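Side-chain contacts in kinetochore protein Mis16 (Schizosaccharomyces japonicus, PDB 4XYH), which binds histones as a WD-repeat kinetochore protein, recognising histone H4 and, independently, the CENP-A-specific chaperone Scm3: residues 25-28 with 29-32; 35-38 with 39-43; 158-161 with 162-165; 266-269 with 270-273. One frame throughout, in Å; residues are numbered along the deposited sequence.

Contact 1: residues 25-28 with 29-32; sequences KIQE and EYKL
An i to i+4 salt bridge on the N-terminal helix 19-40 joins Lys25 to Glu29. Lys25 NZ donates to Glu29 OE2 at 2.7 Å and meets this oxygen almost end-on, in line with its C-O bond. The lysine chain leaves with CG anti to the backbone N (chi1 163°) and then folds back at chi3 and chi4. It thereby wraps round the carboxylate oxygen, and Lys25 CG also comes within 3.2 Å of Glu29 OE2. Glu29 is extended beyond CG, and its other oxygen, OE1, forms a salt bridge with Arg349, which ties the helix to the body of the propeller. In RBBP4-type propellers this helix lies beside the ring of blades and helps to form the histone H4 site; the same role is likely here. Beneath the charged pair, Glu29 N donates to Lys25 O at 2.9 Å with a nearly straight N-H (172°). One residue along, Tyr30 N donates to Ile26 O at 3.0 Å, less straight, while Tyr30 CB packs against that oxygen at 3.3 Å. Ile26 and Tyr30 both rest on Thr382, so this side of the helix turns to the propeller, whereas Leu32 N continues the ladder to Glu28 O at 3.0 Å.

Contact 2: residues 35-38 with 39-43; sequences QNVP and FLYDL
The side chains of Val37 and Tyr41 cross at about a right angle where helix 19-40 gives way to strand 41-48. That strand is one of the two outer strands of the sheet it forms with 406-412, 398-402 and 385-390, so the N-terminal part of the chain closes the propeller by pairing with its C-terminal part. Val37 CG2 touches Tyr41 CD1 at 3.8 Å, and Val37 O lies in the plane of the ring, at its edge, 3.6 Å from Tyr41 CD1. The ring is brought there with CG anti to the carbonyl carbon (chi1 -60°). Its hydroxyl hydrogen-bonds to His378 and Trp33, and its ring meets Phe376 edge-to-face. A leucine in place of Tyr41 would probably leave His378 and Trp33 without their shared hydroxyl partner and Phe376 without its aromatic mate. Just before them in the chain, Asn36 and Phe39 approach at a slant, their amide and ring planes 35° apart, with Asn36 OD1 3.7 Å from Phe39 CE2. Pro38 has no N-H to give to the preceding turn, and the helix kinks there. Phe39 N turns back to Asn36 O at 2.9 Å. Val37 O is gripped twice: Tyr41 N donates nearly in line with the carbonyl bond at 2.9 Å, while Leu40 N, also at 2.9 Å, comes from 61° above the carbonyl plane.

Contact 3: residues 158-161 with 162-165; sequences IFDL and NLYR
Two successive i to i+3 backbone bonds turn the chain as it leaves strand 156-160: Leu163 N to Asp160 O at 3.1 Å and Tyr164 N to Leu161 O at 3.2 Å, a short 3-10 winding. The Asp160 side chain adds an Asx turn, its OD1 accepting from Asn162 N at 3.1 Å from above the carboxylate plane. CG of Asp160 stands anti to the backbone N (chi1 -177°), which lays the carboxylate beside the Asn162 amide, their planes 29° apart. One water bridges them, donating to Asp160 OD2 and accepting from Asn162 ND2 at 3.0 Å. By sequence, Phe159 and Asp160 probably occupy the place of the Trp-Asp pair that ends the third strand of a WD blade. Tyr164 then folds back under the turn. Asp160 O lies over one face of its ring, 3.4 Å from Tyr164 CZ, and Leu161 CD2 meets Tyr164 CE1 at 3.8 Å. Tyr164 OH lies in plane at the edge of the Phe159 ring, 3.6 Å from Phe159 CB. This hydroxyl hydrogen-bonds to Gln175 OE1, an oxygen that accepts from the backbone N of Asp160 as well. With an alanine at Tyr164, Gln175 is likely to lose its hydroxyl mate and a gap to open beneath Asp160 O and Leu161.

Contact 4: residues 266-269 with 270-273; sequences RLPS and SSSA
The flat group at the centre of this contact is the carbonyl of Pro268, and Ser271 N sits over its face, 54° out of the carbonyl plane. The bond Ser271 N to Pro268 O measures 3.2 Å with a C=O...N angle of 117°, so it avoids the lone-pair directions. It closes a type I beta turn, Pro268 to Ser271, in the loop that carries the chain from strand 259-264 to strand 275-278, the last strand of this propeller blade. Ser271 CB comes within 3.3 Å of the same Pro268 O. Two hydroxyls lie over the same face of the puckered proline ring. Ser270 OG, placed between its own backbone N and carbonyl carbon (chi1 51°), reaches Pro268 CG at 3.6 Å; Ser271 OG reaches Pro268 CD at 3.6 Å and Leu267 CB at 3.7 Å. Leu267 O and Ser271 O accept from the Tyr231 hydroxyl and the Arg233 guanidinium, tying the chain on both sides of the turn to outer strand 229-231 of the preceding blade and the residues just after it. The hydroxyl contacts with Leu267 CB and the Pro268 ring carbons are of van der Waals kind, and the turn is probably shaped mainly by its backbone bond and the rigid proline ring.

Overall arrangement
The four contacts follow one another along the chain without interleaving. Contacts 1 and 2 share helix 19-40, their centres 15 Å apart, and contact 2 leads into strand 41-48 of the sheet that closes the propeller. Contact 3 begins on the end of strand 156-160 in another blade, its centre 42 Å from that of contact 1 and 38 Å from that of contact 2. Contact 4 lies 34 Å from contact 3, centre to centre. Contacts 1 and 4 are 51 Å apart between centres, on opposite sides of the chain's centre. The helix, probably part of the H4 site, is thus well separated from the two turns: contact 4 joins two strands of one blade, and contact 3 leads toward strand 169-170 of the neighbouring sheet.

Contact 1: residues 25-28 with 29-32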
loop_
_atom_site.group_PDB
_atom_site.type_symbol
_atom_site.label_atom_id
_atom_site.label_comp_id
_atom_site.label_asym_id
_atom_site.label_seq_id
_atom_site.Cartn_x
_atom_site.Cartn_y
_atom_site.Cartn_z
ATOM N N LYS A 25 -10.603 -26.367 3.081
ATOM C CA LYS A 25 -11.640 -25.337 3.087
ATOM C C LYS A 25 -11.326 -24.181 2.123
ATOM O O LYS A 25 -12.192 -23.748 1.362
ATOM C CB LYS A 25 -11.829 -24.794 4.505
ATOM C CG LYS A 25 -12.562 -23.460 4.565
ATOM C CD LYS A 25 -12.472 -22.816 5.947
ATOM C CE LYS A 25 -13.760 -23.008 6.716
ATOM N NZ LYS A 25 -14.932 -22.555 5.916
ATOM N N ILE A 26 -10.089 -23.693 2.154
ATOM C CA ILE A 26 -9.665 -22.600 1.280
ATOM C C ILE A 26 -9.842 -22.954 -0.191
ATOM O O ILE A 26 -10.299 -22.135 -0.992
ATOM C CB ILE A 26 -8.183 -22.215 1.539
ATOM C CG1 ILE A 26 -8.042 -21.503 2.889
ATOM C CG2 ILE A 26 -7.621 -21.347 0.412
ATOM C CD1 ILE A 26 -6.600 -21.260 3.293
ATOM N N GLN A 27 -9.491 -24.183 -0.543
ATOM C CA GLN A 27 -9.543 -24.605 -1.934
ATOM C C GLN A 27 -10.988 -24.826 -2.396
ATOM O O GLN A 27 -11.322 -24.588 -3.557
ATOM C CB GLN A 27 -8.707 -25.870 -2.135
ATOM C CG GLN A 27 -7.972 -25.897 -3.460
ATOM C CD GLN A 27 -7.026 -24.724 -3.624
ATOM O OE1 GLN A 27 -6.471 -24.221 -2.644
ATOM N NE2 GLN A 27 -6.839 -24.275 -4.867
ATOM N N GLU A 28 -11.843 -25.270 -1.481
ATOM C CA GLU A 28 -13.260 -25.419 -1.789
ATOM C C GLU A 28 -13.899 -24.052 -2.020
ATOM O O GLU A 28 -14.574 -23.830 -3.033
ATOM C CB GLU A 28 -13.985 -26.161 -0.665
ATOM C CG GLU A 28 -13.878 -27.684 -0.737
ATOM C CD GLU A 28 -14.370 -28.374 0.533
ATOM O OE1 GLU A 28 -14.509 -27.691 1.574
ATOM O OE2 GLU A 28 -14.617 -29.601 0.490
ATOM N N GLU A 29 -13.674 -23.134 -1.084
ATOM C CA GLU A 29 -14.261 -21.805 -1.180
ATOM C C GLU A 29 -13.754 -21.061 -2.407
ATOM O O GLU A 29 -14.491 -20.296 -3.021
ATOM C CB GLU A 29 -13.972 -20.996 0.077
ATOM C CG GLU A 29 -14.625 -21.556 1.316
ATOM C CD GLU A 29 -14.377 -20.701 2.544
ATOM O OE1 GLU A 29 -13.897 -19.556 2.394
ATOM O OE2 GLU A 29 -14.664 -21.177 3.663
ATOM N N TYR A 30 -12.506 -21.304 -2.780
ATOM C CA TYR A 30 -11.947 -20.613 -3.923
ATOM C C TYR A 30 -12.615 -21.126 -5.191
ATOM O O TYR A 30 -12.903 -20.352 -6.103
ATOM C CB TYR A 30 -10.419 -20.781 -4.000
ATOM C CG TYR A 30 -9.851 -20.287 -5.307
ATOM C CD1 TYR A 30 -9.676 -18.927 -5.547
ATOM C CD2 TYR A 30 -9.517 -21.173 -6.314
ATOM C CE1 TYR A 30 -9.171 -18.467 -6.759
ATOM C CE2 TYR A 30 -9.017 -20.727 -7.524
ATOM C CZ TYR A 30 -8.845 -19.375 -7.741
ATOM O OH TYR A 30 -8.353 -18.948 -8.955
ATOM N N LYS A 31 -12.867 -22.430 -5.241
ATOM C CA LYS A 31 -13.551 -23.038 -6.381
ATOM C C LYS A 31 -14.952 -22.439 -6.561
ATOM O O LYS A 31 -15.348 -22.035 -7.672
ATOM C CB LYS A 31 -13.653 -24.547 -6.192
ATOM C CG LYS A 31 -14.266 -25.286 -7.371
ATOM C CD LYS A 31 -14.900 -26.597 -6.924
ATOM C CE LYS A 31 -15.095 -27.561 -8.083
ATOM N NZ LYS A 31 -15.718 -28.835 -7.612
ATOM N N LEU A 32 -15.693 -22.381 -5.460
ATOM C CA LEU A 32 -17.004 -21.760 -5.461
ATOM C C LEU A 32 -16.919 -20.298 -5.895
ATOM O O LEU A 32 -17.705 -19.854 -6.744
ATOM C CB LEU A 32 -17.641 -21.868 -4.082
ATOM C CG LEU A 32 -19.137 -21.570 -4.060
ATOM C CD1 LEU A 32 -19.842 -22.353 -5.168
ATOM C CD2 LEU A 32 -19.741 -21.883 -2.687
#

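Contact 2: residues 35-38 with 39-43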
loop_
_atom_site.group_PDB
_atom_site.type_symbol
_atom_site.label_atom_id
_atom_site.label_comp_id
_atom_site.label_asym_id
_atom_site.label_seq_id
_atom_site.Cartn_x
_atom_site.Cartn_y
_atom_site.Cartn_z
ATOM N N GLN A 35 -16.743 -19.915 -9.536
ATOM C CA GLN A 35 -18.012 -20.108 -10.226
ATOM C C GLN A 35 -18.896 -18.866 -10.137
ATOM O O GLN A 35 -19.690 -18.603 -11.042
ATOM C CB GLN A 35 -18.763 -21.308 -9.651
ATOM C CG GLN A 35 -18.113 -22.654 -9.924
ATOM C CD GLN A 35 -18.780 -23.783 -9.155
ATOM O OE1 GLN A 35 -19.815 -23.589 -8.506
ATOM N NE2 GLN A 35 -18.186 -24.971 -9.224
ATOM N N ASN A 36 -18.765 -18.112 -9.047
ATOM C CA ASN A 36 -19.617 -16.953 -8.819
ATOM C C ASN A 36 -19.111 -15.652 -9.426
ATOM O O ASN A 36 -19.809 -14.635 -9.393
ATOM C CB ASN A 36 -19.822 -16.746 -7.332
ATOM C CG ASN A 36 -20.660 -17.826 -6.726
ATOM O OD1 ASN A 36 -21.476 -18.443 -7.409
ATOM N ND2 ASN A 36 -20.465 -18.078 -5.438
ATOM N N VAL A 37 -17.901 -15.679 -9.964
ATOM C CA VAL A 37 -17.288 -14.482 -10.530
ATOM C C VAL A 37 -18.186 -13.713 -11.520
ATOM O O VAL A 37 -18.261 -12.482 -11.440
ATOM C CB VAL A 37 -15.918 -14.856 -11.188
ATOM C CG1 VAL A 37 -15.592 -13.977 -12.379
ATOM C CG2 VAL A 37 -14.805 -14.780 -10.129
ATOM N N PRO A 38 -18.910 -14.414 -12.421
ATOM C CA PRO A 38 -19.720 -13.594 -13.344
ATOM C C PRO A 38 -20.836 -12.786 -12.664
ATOM O O PRO A 38 -21.336 -11.825 -13.255
ATOM C CB PRO A 38 -20.319 -14.629 -14.301
ATOM C CG PRO A 38 -19.443 -15.851 -14.162
ATOM C CD PRO A 38 -19.013 -15.857 -12.733
ATOM N N PHE A 39 -21.203 -13.159 -11.442
ATOM C CA PHE A 39 -22.195 -12.405 -10.672
ATOM C C PHE A 39 -21.579 -11.291 -9.833
ATOM O O PHE A 39 -22.302 -10.463 -9.288
ATOM C CB PHE A 39 -22.978 -13.315 -9.719
ATOM C CG PHE A 39 -23.377 -14.627 -10.317
ATOM C CD1 PHE A 39 -23.864 -14.704 -11.618
ATOM C CD2 PHE A 39 -23.253 -15.793 -9.576
ATOM C CE1 PHE A 39 -24.213 -15.922 -12.161
ATOM C CE2 PHE A 39 -23.614 -17.011 -10.116
ATOM C CZ PHE A 39 -24.092 -17.075 -11.403
ATOM N N LEU A 40 -20.259 -11.282 -9.684
ATOM C CA LEU A 40 -19.647 -10.341 -8.744
ATOM C C LEU A 40 -18.719 -9.322 -9.408
ATOM O O LEU A 40 -18.525 -8.225 -8.879
ATOM C CB LEU A 40 -18.881 -11.104 -7.664
ATOM C CG LEU A 40 -19.704 -11.970 -6.708
ATOM C CD1 LEU A 40 -18.778 -12.712 -5.777
ATOM C CD2 LEU A 40 -20.666 -11.138 -5.911
ATOM N N TYR A 41 -18.186 -9.670 -10.577
ATOM C CA TYR A 41 -17.124 -8.885 -11.194
ATOM C C TYR A 41 -17.435 -8.484 -12.621
ATOM O O TYR A 41 -18.079 -9.228 -13.352
ATOM C CB TYR A 41 -15.793 -9.665 -11.175
ATOM C CG TYR A 41 -15.303 -10.034 -9.787
ATOM C CD1 TYR A 41 -15.738 -11.194 -9.162
ATOM C CD2 TYR A 41 -14.406 -9.220 -9.102
ATOM C CE1 TYR A 41 -15.301 -11.533 -7.896
ATOM C CE2 TYR A 41 -13.955 -9.556 -7.827
ATOM C CZ TYR A 41 -14.407 -10.717 -7.231
ATOM O OH TYR A 41 -13.977 -11.072 -5.967
ATOM N N ASP A 42 -16.953 -7.311 -13.017
ATOM C CA ASP A 42 -16.885 -6.946 -14.430
ATOM C C ASP A 42 -15.552 -7.342 -15.060
ATOM O O ASP A 42 -15.446 -7.449 -16.275
ATOM C CB ASP A 42 -17.105 -5.449 -14.608
ATOM C CG ASP A 42 -18.559 -5.062 -14.477
ATOM O OD1 ASP A 42 -19.418 -5.948 -14.700
ATOM O OD2 ASP A 42 -18.840 -3.890 -14.139
ATOM N N LEU A 43 -14.539 -7.562 -14.225
ATOM C CA LEU A 43 -13.197 -7.873 -14.698
ATOM C C LEU A 43 -12.400 -8.649 -13.647
ATOM O O LEU A 43 -12.300 -8.219 -12.499
ATOM C CB LEU A 43 -12.446 -6.586 -15.059
ATOM C CG LEU A 43 -10.950 -6.769 -15.357
ATOM C CD1 LEU A 43 -10.744 -7.454 -16.701
ATOM C CD2 LEU A 43 -10.210 -5.456 -15.308
#

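Contact 3: residues 158-161 with 162-165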
loop_
_atom_site.group_PDB
_atom_site.type_symbol
_atom_site.label_atom_id
_atom_site.label_comp_id
_atom_site.label_asym_id
_atom_site.label_seq_id
_atom_site.Cartn_x
_atom_site.Cartn_y
_atom_site.Cartn_z
ATOM N N ILE A 158 16.931 4.816 -4.736
ATOM C CA ILE A 158 16.299 5.627 -5.756
ATOM C C ILE A 158 16.676 5.137 -7.148
ATOM O O ILE A 158 17.845 4.839 -7.419
ATOM C CB ILE A 158 16.683 7.091 -5.619
ATOM C CG1 ILE A 158 16.375 7.573 -4.192
ATOM C CG2 ILE A 158 15.937 7.905 -6.658
ATOM C CD1 ILE A 158 14.878 7.690 -3.861
ATOM N N PHE A 159 15.675 5.051 -8.017
ATOM C CA PHE A 159 15.862 4.635 -9.403
ATOM C C PHE A 159 15.310 5.718 -10.314
ATOM O O PHE A 159 14.233 6.245 -10.051
ATOM C CB PHE A 159 15.142 3.312 -9.690
ATOM C CG PHE A 159 15.601 2.154 -8.841
ATOM C CD1 PHE A 159 15.185 2.033 -7.518
ATOM C CD2 PHE A 159 16.419 1.158 -9.375
ATOM C CE1 PHE A 159 15.588 0.950 -6.743
ATOM C CE2 PHE A 159 16.823 0.079 -8.602
ATOM C CZ PHE A 159 16.400 -0.024 -7.284
ATOM N N ASP A 160 16.039 6.064 -11.372
ATOM C CA ASP A 160 15.529 6.994 -12.382
ATOM C C ASP A 160 15.273 6.241 -13.697
ATOM O O ASP A 160 16.225 5.946 -14.421
ATOM C CB ASP A 160 16.533 8.138 -12.592
ATOM C CG ASP A 160 16.036 9.193 -13.572
ATOM O OD1 ASP A 160 14.976 9.014 -14.222
ATOM O OD2 ASP A 160 16.718 10.225 -13.694
ATOM N N LEU A 161 14.008 5.926 -13.992
ATOM C CA LEU A 161 13.677 5.045 -15.117
ATOM C C LEU A 161 14.042 5.676 -16.461
ATOM O O LEU A 161 14.233 4.990 -17.465
ATOM C CB LEU A 161 12.189 4.668 -15.098
ATOM C CG LEU A 161 11.703 3.892 -13.856
ATOM C CD1 LEU A 161 10.247 3.390 -13.967
ATOM C CD2 LEU A 161 12.642 2.762 -13.532
ATOM N N ASN A 162 14.157 6.992 -16.459
ATOM C CA ASN A 162 14.494 7.735 -17.654
ATOM C C ASN A 162 15.906 7.486 -18.190
ATOM O O ASN A 162 16.216 7.854 -19.316
ATOM C CB ASN A 162 14.302 9.236 -17.383
ATOM C CG ASN A 162 14.445 10.060 -18.631
ATOM O OD1 ASN A 162 13.799 9.784 -19.644
ATOM N ND2 ASN A 162 15.308 11.069 -18.576
ATOM N N LEU A 163 16.768 6.903 -17.370
ATOM C CA LEU A 163 18.142 6.624 -17.778
ATOM C C LEU A 163 18.247 5.298 -18.531
ATOM O O LEU A 163 19.309 4.938 -18.994
ATOM C CB LEU A 163 19.079 6.581 -16.563
ATOM C CG LEU A 163 19.204 7.833 -15.685
ATOM C CD1 LEU A 163 20.163 7.573 -14.516
ATOM C CD2 LEU A 163 19.710 8.983 -16.533
ATOM N N TYR A 164 17.151 4.557 -18.621
ATOM C CA TYR A 164 17.173 3.250 -19.258
ATOM C C TYR A 164 15.778 2.816 -19.692
ATOM O O TYR A 164 15.265 1.792 -19.244
ATOM C CB TYR A 164 17.811 2.200 -18.328
ATOM C CG TYR A 164 17.570 2.377 -16.832
ATOM C CD1 TYR A 164 16.375 1.982 -16.247
ATOM C CD2 TYR A 164 18.554 2.919 -16.008
ATOM C CE1 TYR A 164 16.159 2.137 -14.890
ATOM C CE2 TYR A 164 18.359 3.073 -14.649
ATOM C CZ TYR A 164 17.156 2.682 -14.095
ATOM O OH TYR A 164 16.936 2.824 -12.750
ATOM N N ARG A 165 15.181 3.613 -20.569
ATOM C CA ARG A 165 13.859 3.332 -21.120
ATOM C C ARG A 165 13.733 2.044 -21.896
ATOM O O ARG A 165 12.701 1.399 -21.849
ATOM C CB ARG A 165 13.424 4.464 -22.047
ATOM C CG ARG A 165 13.301 5.794 -21.355
ATOM C CD ARG A 165 11.894 6.336 -21.452
ATOM N NE ARG A 165 11.817 7.622 -20.771
ATOM C CZ ARG A 165 11.148 7.841 -19.646
ATOM N NH1 ARG A 165 10.460 6.863 -19.070
ATOM N NH2 ARG A 165 11.159 9.046 -19.102
HETATM O O HOH W 1 16.603 11.485 -15.897
#

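Contact 4: residues 266-269 with 270-273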
loop_
_atom_site.group_PDB
_atom_site.type_symbol
_atom_site.label_atom_id
_atom_site.label_comp_id
_atom_site.label_asym_id
_atom_site.label_seq_id
_atom_site.Cartn_x
_atom_site.Cartn_y
_atom_site.Cartn_z
ATOM N N ARG A 266 8.802 20.390 9.779
ATOM C CA ARG A 266 9.532 21.650 9.872
ATOM C C ARG A 266 10.278 21.775 11.207
ATOM O O ARG A 266 11.191 22.579 11.348
ATOM C CB ARG A 266 8.575 22.827 9.682
ATOM C CG ARG A 266 8.099 22.996 8.245
ATOM C CD ARG A 266 6.869 23.882 8.169
ATOM N NE ARG A 266 5.919 23.541 9.222
ATOM C CZ ARG A 266 4.660 23.965 9.270
ATOM N NH1 ARG A 266 4.183 24.747 8.315
ATOM N NH2 ARG A 266 3.873 23.596 10.275
ATOM N N LEU A 267 9.887 20.966 12.180
ATOM C CA LEU A 267 10.469 21.032 13.516
ATOM C C LEU A 267 11.610 20.031 13.638
ATOM O O LEU A 267 11.585 18.973 13.012
ATOM C CB LEU A 267 9.397 20.763 14.576
ATOM C CG LEU A 267 8.549 21.949 15.049
ATOM C CD1 LEU A 267 8.272 22.939 13.936
ATOM C CD2 LEU A 267 7.242 21.468 15.656
ATOM N N PRO A 268 12.633 20.361 14.436
ATOM C CA PRO A 268 13.751 19.424 14.616
ATOM C C PRO A 268 13.326 18.216 15.459
ATOM O O PRO A 268 12.200 18.209 15.962
ATOM C CB PRO A 268 14.802 20.275 15.336
ATOM C CG PRO A 268 13.991 21.276 16.100
ATOM C CD PRO A 268 12.807 21.596 15.222
ATOM N N SER A 269 14.196 17.224 15.626
ATOM C CA SER A 269 13.801 15.990 16.316
ATOM C C SER A 269 13.771 16.128 17.834
ATOM O O SER A 269 13.266 15.256 18.539
ATOM C CB SER A 269 14.735 14.843 15.935
ATOM O OG SER A 269 16.085 15.212 16.129
ATOM N N SER A 270 14.336 17.215 18.337
ATOM C CA SER A 270 14.254 17.510 19.757
ATOM C C SER A 270 12.794 17.795 20.122
ATOM O O SER A 270 12.361 17.550 21.251
ATOM C CB SER A 270 15.160 18.696 20.113
ATOM O OG SER A 270 14.920 19.801 19.249
ATOM N N SER A 271 12.036 18.293 19.147
ATOM C CA SER A 271 10.619 18.569 19.338
ATOM C C SER A 271 9.841 17.278 19.512
ATOM O O SER A 271 10.353 16.185 19.273
ATOM C CB SER A 271 10.048 19.362 18.159
ATOM O OG SER A 271 10.721 20.603 17.990
ATOM N N SER A 272 8.595 17.416 19.937
ATOM C CA SER A 272 7.718 16.282 20.114
ATOM C C SER A 272 6.834 16.096 18.888
ATOM O O SER A 272 6.742 16.986 18.036
ATOM C CB SER A 272 6.860 16.473 21.364
ATOM O OG SER A 272 7.675 16.562 22.522
ATOM N N ALA A 273 6.197 14.932 18.789
ATOM C CA ALA A 273 5.125 14.748 17.821
ATOM C C ALA A 273 4.074 15.825 18.062
ATOM O O ALA A 273 3.759 16.121 19.213
ATOM C CB ALA A 273 4.515 13.362 17.952
#